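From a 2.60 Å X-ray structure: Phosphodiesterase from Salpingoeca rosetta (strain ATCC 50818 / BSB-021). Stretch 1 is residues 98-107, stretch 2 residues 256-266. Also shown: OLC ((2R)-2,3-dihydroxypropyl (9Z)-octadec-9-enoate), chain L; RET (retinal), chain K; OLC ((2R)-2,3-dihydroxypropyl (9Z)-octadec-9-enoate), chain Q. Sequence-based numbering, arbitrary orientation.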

# COMPACT_ATOMS: atom_id res chain seq x y z
N VAL B 98 2.07 5.67 -14.18
CA VAL B 98 3.30 5.73 -13.36
C VAL B 98 3.26 4.62 -12.31
O VAL B 98 4.24 3.88 -12.19
CB VAL B 98 3.62 7.09 -12.71
CG1 VAL B 98 3.98 8.12 -13.77
CG2 VAL B 98 2.51 7.58 -11.82
N ASP B 99 2.12 4.46 -11.63
CA ASP B 99 1.96 3.48 -10.53
C ASP B 99 1.96 2.06 -11.09
O ASP B 99 2.54 1.17 -10.46
CB ASP B 99 0.69 3.79 -9.72
CG ASP B 99 0.91 4.92 -8.73
OD1 ASP B 99 2.06 5.45 -8.66
OD2 ASP B 99 -0.03 5.24 -8.01
N GLY B 100 1.31 1.86 -12.23
CA GLY B 100 1.36 0.59 -12.96
C GLY B 100 2.77 0.23 -13.38
O GLY B 100 3.15 -0.95 -13.21
N VAL B 101 3.52 1.19 -13.94
CA VAL B 101 4.90 0.93 -14.42
C VAL B 101 5.70 0.45 -13.21
O VAL B 101 6.43 -0.55 -13.33
CB VAL B 101 5.55 2.16 -15.07
CG1 VAL B 101 7.05 1.96 -15.32
CG2 VAL B 101 4.86 2.52 -16.37
N ALA B 102 5.57 1.17 -12.10
CA ALA B 102 6.26 0.86 -10.82
C ALA B 102 5.83 -0.54 -10.36
O ALA B 102 6.68 -1.34 -10.01
CB ALA B 102 5.95 1.92 -9.79
N CYS B 103 4.55 -0.85 -10.45
CA CYS B 103 4.01 -2.15 -10.03
C CYS B 103 4.74 -3.30 -10.75
O CYS B 103 5.27 -4.20 -10.04
CB CYS B 103 2.52 -2.24 -10.32
SG CYS B 103 1.88 -3.88 -9.90
N ILE B 104 4.75 -3.28 -12.09
CA ILE B 104 5.32 -4.39 -12.90
C ILE B 104 6.85 -4.39 -12.82
O ILE B 104 7.42 -5.50 -12.91
CB ILE B 104 4.84 -4.41 -14.36
CG1 ILE B 104 5.18 -3.11 -15.10
CG2 ILE B 104 3.36 -4.72 -14.41
CD1 ILE B 104 4.65 -3.02 -16.54
N SER B 105 7.51 -3.22 -12.66
CA SER B 105 8.99 -3.20 -12.55
C SER B 105 9.34 -3.97 -11.28
O SER B 105 10.25 -4.83 -11.30
CB SER B 105 9.61 -1.83 -12.60
OG SER B 105 8.73 -0.90 -13.21
N TYR B 106 8.61 -3.72 -10.20
CA TYR B 106 8.93 -4.35 -8.90
C TYR B 106 8.57 -5.84 -8.96
O TYR B 106 9.38 -6.63 -8.43
CB TYR B 106 8.29 -3.54 -7.76
CG TYR B 106 9.14 -2.37 -7.32
CD1 TYR B 106 10.31 -2.57 -6.60
CD2 TYR B 106 8.76 -1.06 -7.60
CE1 TYR B 106 11.08 -1.50 -6.17
CE2 TYR B 106 9.53 0.02 -7.18
CZ TYR B 106 10.70 -0.19 -6.46
OH TYR B 106 11.47 0.88 -6.06
N LEU B 107 7.46 -6.23 -9.61
CA LEU B 107 7.07 -7.65 -9.80
C LEU B 107 8.22 -8.39 -10.49
O LEU B 107 8.56 -9.49 -10.03
CB LEU B 107 5.79 -7.76 -10.65
CG LEU B 107 5.32 -9.19 -10.98
CD1 LEU B 107 5.17 -10.05 -9.75
CD2 LEU B 107 3.99 -9.19 -11.69
N MET B 256 14.66 1.12 2.33
CA MET B 256 14.38 2.57 2.33
C MET B 256 13.95 2.98 0.92
O MET B 256 13.00 3.78 0.80
CB MET B 256 15.60 3.36 2.81
CG MET B 256 15.94 3.09 4.27
SD MET B 256 17.49 3.84 4.89
CE MET B 256 17.32 5.55 4.36
N ASN B 257 14.57 2.40 -0.12
CA ASN B 257 14.28 2.76 -1.53
C ASN B 257 12.83 2.41 -1.87
O ASN B 257 12.12 3.29 -2.41
CB ASN B 257 15.25 2.09 -2.49
CG ASN B 257 16.55 2.85 -2.61
OD1 ASN B 257 16.57 4.07 -2.74
ND2 ASN B 257 17.65 2.11 -2.63
N CYS B 258 12.41 1.19 -1.52
CA CYS B 258 11.05 0.63 -1.74
C CYS B 258 9.99 1.53 -1.09
O CYS B 258 9.01 1.90 -1.80
CB CYS B 258 10.92 -0.77 -1.18
SG CYS B 258 12.01 -1.94 -2.03
N VAL B 259 10.21 1.89 0.19
CA VAL B 259 9.31 2.76 0.99
C VAL B 259 9.25 4.16 0.35
O VAL B 259 8.14 4.69 0.21
CB VAL B 259 9.74 2.81 2.47
CG1 VAL B 259 8.79 3.67 3.31
CG2 VAL B 259 9.85 1.41 3.08
N ALA B 260 10.40 4.73 -0.02
CA ALA B 260 10.56 6.03 -0.72
C ALA B 260 9.83 6.02 -2.06
O ALA B 260 9.01 6.95 -2.32
CB ALA B 260 12.03 6.30 -0.95
N ASP B 261 10.12 5.02 -2.89
CA ASP B 261 9.50 4.93 -4.23
C ASP B 261 7.98 5.01 -4.08
O ASP B 261 7.37 5.91 -4.68
CB ASP B 261 9.90 3.64 -4.95
CG ASP B 261 9.80 3.75 -6.46
OD1 ASP B 261 9.20 4.72 -6.94
OD2 ASP B 261 10.35 2.87 -7.14
N TYR B 262 7.42 4.13 -3.25
CA TYR B 262 5.98 4.03 -2.96
C TYR B 262 5.48 5.38 -2.44
O TYR B 262 4.49 5.91 -3.00
CB TYR B 262 5.69 2.90 -1.98
CG TYR B 262 4.22 2.78 -1.70
CD1 TYR B 262 3.34 2.31 -2.66
CD2 TYR B 262 3.68 3.18 -0.49
CE1 TYR B 262 1.98 2.23 -2.43
CE2 TYR B 262 2.33 3.08 -0.23
CZ TYR B 262 1.47 2.62 -1.21
OH TYR B 262 0.13 2.55 -0.97
N ALA B 263 6.14 5.90 -1.40
CA ALA B 263 5.79 7.17 -0.74
C ALA B 263 5.73 8.28 -1.79
O ALA B 263 4.69 8.95 -1.86
CB ALA B 263 6.80 7.49 0.33
N ALA B 264 6.78 8.44 -2.59
CA ALA B 264 6.88 9.53 -3.59
C ALA B 264 5.64 9.55 -4.47
O ALA B 264 5.09 10.65 -4.71
CB ALA B 264 8.13 9.38 -4.43
N LYS B 265 5.20 8.37 -4.92
CA LYS B 265 4.11 8.22 -5.92
C LYS B 265 2.74 8.31 -5.24
O LYS B 265 1.93 9.13 -5.69
CB LYS B 265 4.33 6.96 -6.75
CG LYS B 265 5.69 7.01 -7.44
CD LYS B 265 5.83 6.03 -8.57
CE LYS B 265 6.89 6.41 -9.57
NZ LYS B 265 8.24 6.31 -8.99
N VAL B 266 2.45 7.53 -4.20
CA VAL B 266 1.06 7.48 -3.66
C VAL B 266 0.76 8.77 -2.89
O VAL B 266 -0.44 9.12 -2.73
CB VAL B 266 0.81 6.26 -2.78
CG1 VAL B 266 1.07 4.97 -3.56
CG2 VAL B 266 1.65 6.34 -1.51
C18 OLC L . 3.96 0.86 1.48
C10 OLC L . 10.53 -2.53 3.16
C9 OLC L . 10.56 -2.27 4.48
C17 OLC L . 4.83 0.05 0.52
C11 OLC L . 9.41 -3.26 2.45
C8 OLC L . 9.40 -2.70 5.34
C24 OLC L . 17.09 -10.61 9.69
C16 OLC L . 4.77 -1.37 0.96
C12 OLC L . 9.08 -2.39 1.30
C7 OLC L . 9.55 -2.17 6.72
C15 OLC L . 5.54 -1.51 2.27
C13 OLC L . 7.61 -2.29 1.08
C6 OLC L . 10.86 -2.64 7.33
C14 OLC L . 7.06 -1.39 2.15
C5 OLC L . 11.06 -4.13 7.47
C4 OLC L . 12.41 -4.45 6.91
C3 OLC L . 12.77 -5.90 7.22
C2 OLC L . 13.06 -6.13 8.68
C21 OLC L . 15.94 -8.48 9.89
C1 OLC L . 14.40 -6.81 8.77
C22 OLC L . 15.80 -9.86 9.29
O19 OLC L . 15.25 -6.49 7.95
O25 OLC L . 17.41 -11.70 8.80
O23 OLC L . 14.54 -10.50 9.70
O20 OLC L . 14.67 -7.82 9.81
C1 RET K . 20.25 9.16 -7.66
C2 RET K . 21.74 9.20 -7.97
C3 RET K . 22.53 10.03 -7.06
C4 RET K . 22.01 11.45 -7.03
C5 RET K . 20.51 11.59 -7.16
C6 RET K . 19.67 10.54 -7.32
C7 RET K . 18.22 10.76 -7.20
C8 RET K . 17.18 9.88 -7.46
C9 RET K . 15.79 10.18 -7.57
C10 RET K . 14.82 9.19 -7.89
C11 RET K . 13.42 9.29 -7.85
C12 RET K . 12.45 8.31 -8.04
C13 RET K . 11.06 8.47 -8.04
C14 RET K . 10.23 7.41 -8.35
C15 RET K . 8.88 7.51 -8.89
C16 RET K . 19.60 8.60 -8.93
C17 RET K . 20.02 8.17 -6.50
C18 RET K . 20.08 13.04 -7.09
C19 RET K . 15.27 11.56 -7.33
C20 RET K . 10.51 9.82 -7.67
C18 OLC Q . -5.06 -2.87 -10.91
C10 OLC Q . -0.77 0.49 -16.48
C9 OLC Q . -1.82 1.31 -16.62
C17 OLC Q . -3.79 -3.60 -11.31
C11 OLC Q . -0.96 -0.69 -15.56
C8 OLC Q . -3.13 1.07 -15.88
C24 OLC Q . -8.02 7.19 -25.21
C16 OLC Q . -2.86 -2.78 -12.22
C12 OLC Q . 0.10 -1.79 -15.59
C7 OLC Q . -4.34 1.73 -16.53
C15 OLC Q . -1.57 -3.59 -12.55
C13 OLC Q . -0.46 -3.00 -14.79
C6 OLC Q . -4.19 3.22 -16.81
C14 OLC Q . -0.43 -2.86 -13.26
C5 OLC Q . -5.57 3.92 -16.80
C4 OLC Q . -6.10 4.35 -18.17
C3 OLC Q . -6.44 5.83 -18.25
C2 OLC Q . -6.28 6.39 -19.67
C21 OLC Q . -7.59 7.37 -22.75
C1 OLC Q . -7.55 6.21 -20.51
C22 OLC Q . -8.67 7.10 -23.81
O19 OLC Q . -8.19 5.17 -20.48
O25 OLC Q . -8.27 6.09 -26.12
O23 OLC Q . -9.32 5.83 -23.57
O20 OLC Q . -8.04 7.27 -21.40

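Two nearly antiparallel helices, their N-to-C directions 163° apart, lie side by side with axes 10.8 Å apart at closest approach. The contact centres on Y106, D261 and K265.

K265 carries the retinal, its NZ bonded covalently to RET C15 at 1.4 Å. Its CA-to-CB bond points toward the other helix; from there chi1 is m, chi2 and chi3 (t) extend the middle of the chain and chi4 (p, 68°) turns its end. K265 NZ lies 2.8 Å from D261 OD1, one turn earlier on the same helix, forming a salt bridge. Lysine suits this place because it supplies both the reach and the amine that joins the chromophore.

D261 takes chi1 t (-156°), and with chi2 at -13° its two carboxylate oxygens meet different partners. D261 OD1 faces K265 NZ and also lies 3.2 Å from RET C14, while D261 OD2 accepts a hydrogen bond from Y106 OH at a short 2.5 Å. A carboxylate can thus balance the lysine nitrogen and still tie the two helices together.

Y106 spans the gap from stretch 1. With CB directed toward the other helix and chi1 at -84° (m), its ring carries the hydroxyl across to D261, whose OD2 lies near the ring plane, as suits an in-plane phenol donor. The same ring meets C258, with Y106 CE1 4.3 Å from C258 SG; the sulfur sits oblique to the ring, an apolar contact that suits a small, polarizable side chain.

Where the backbones come closest, with D99 and K265 CA atoms 7.0 Å apart, D99 points its CB sideways, yet chi1 m brings D99 OD1 within 3.3 Å of K265 CB. This approach is to the lysine's aliphatic base, not its nitrogen. Beside it, A102 CB is 4.3 Å from K265 CD.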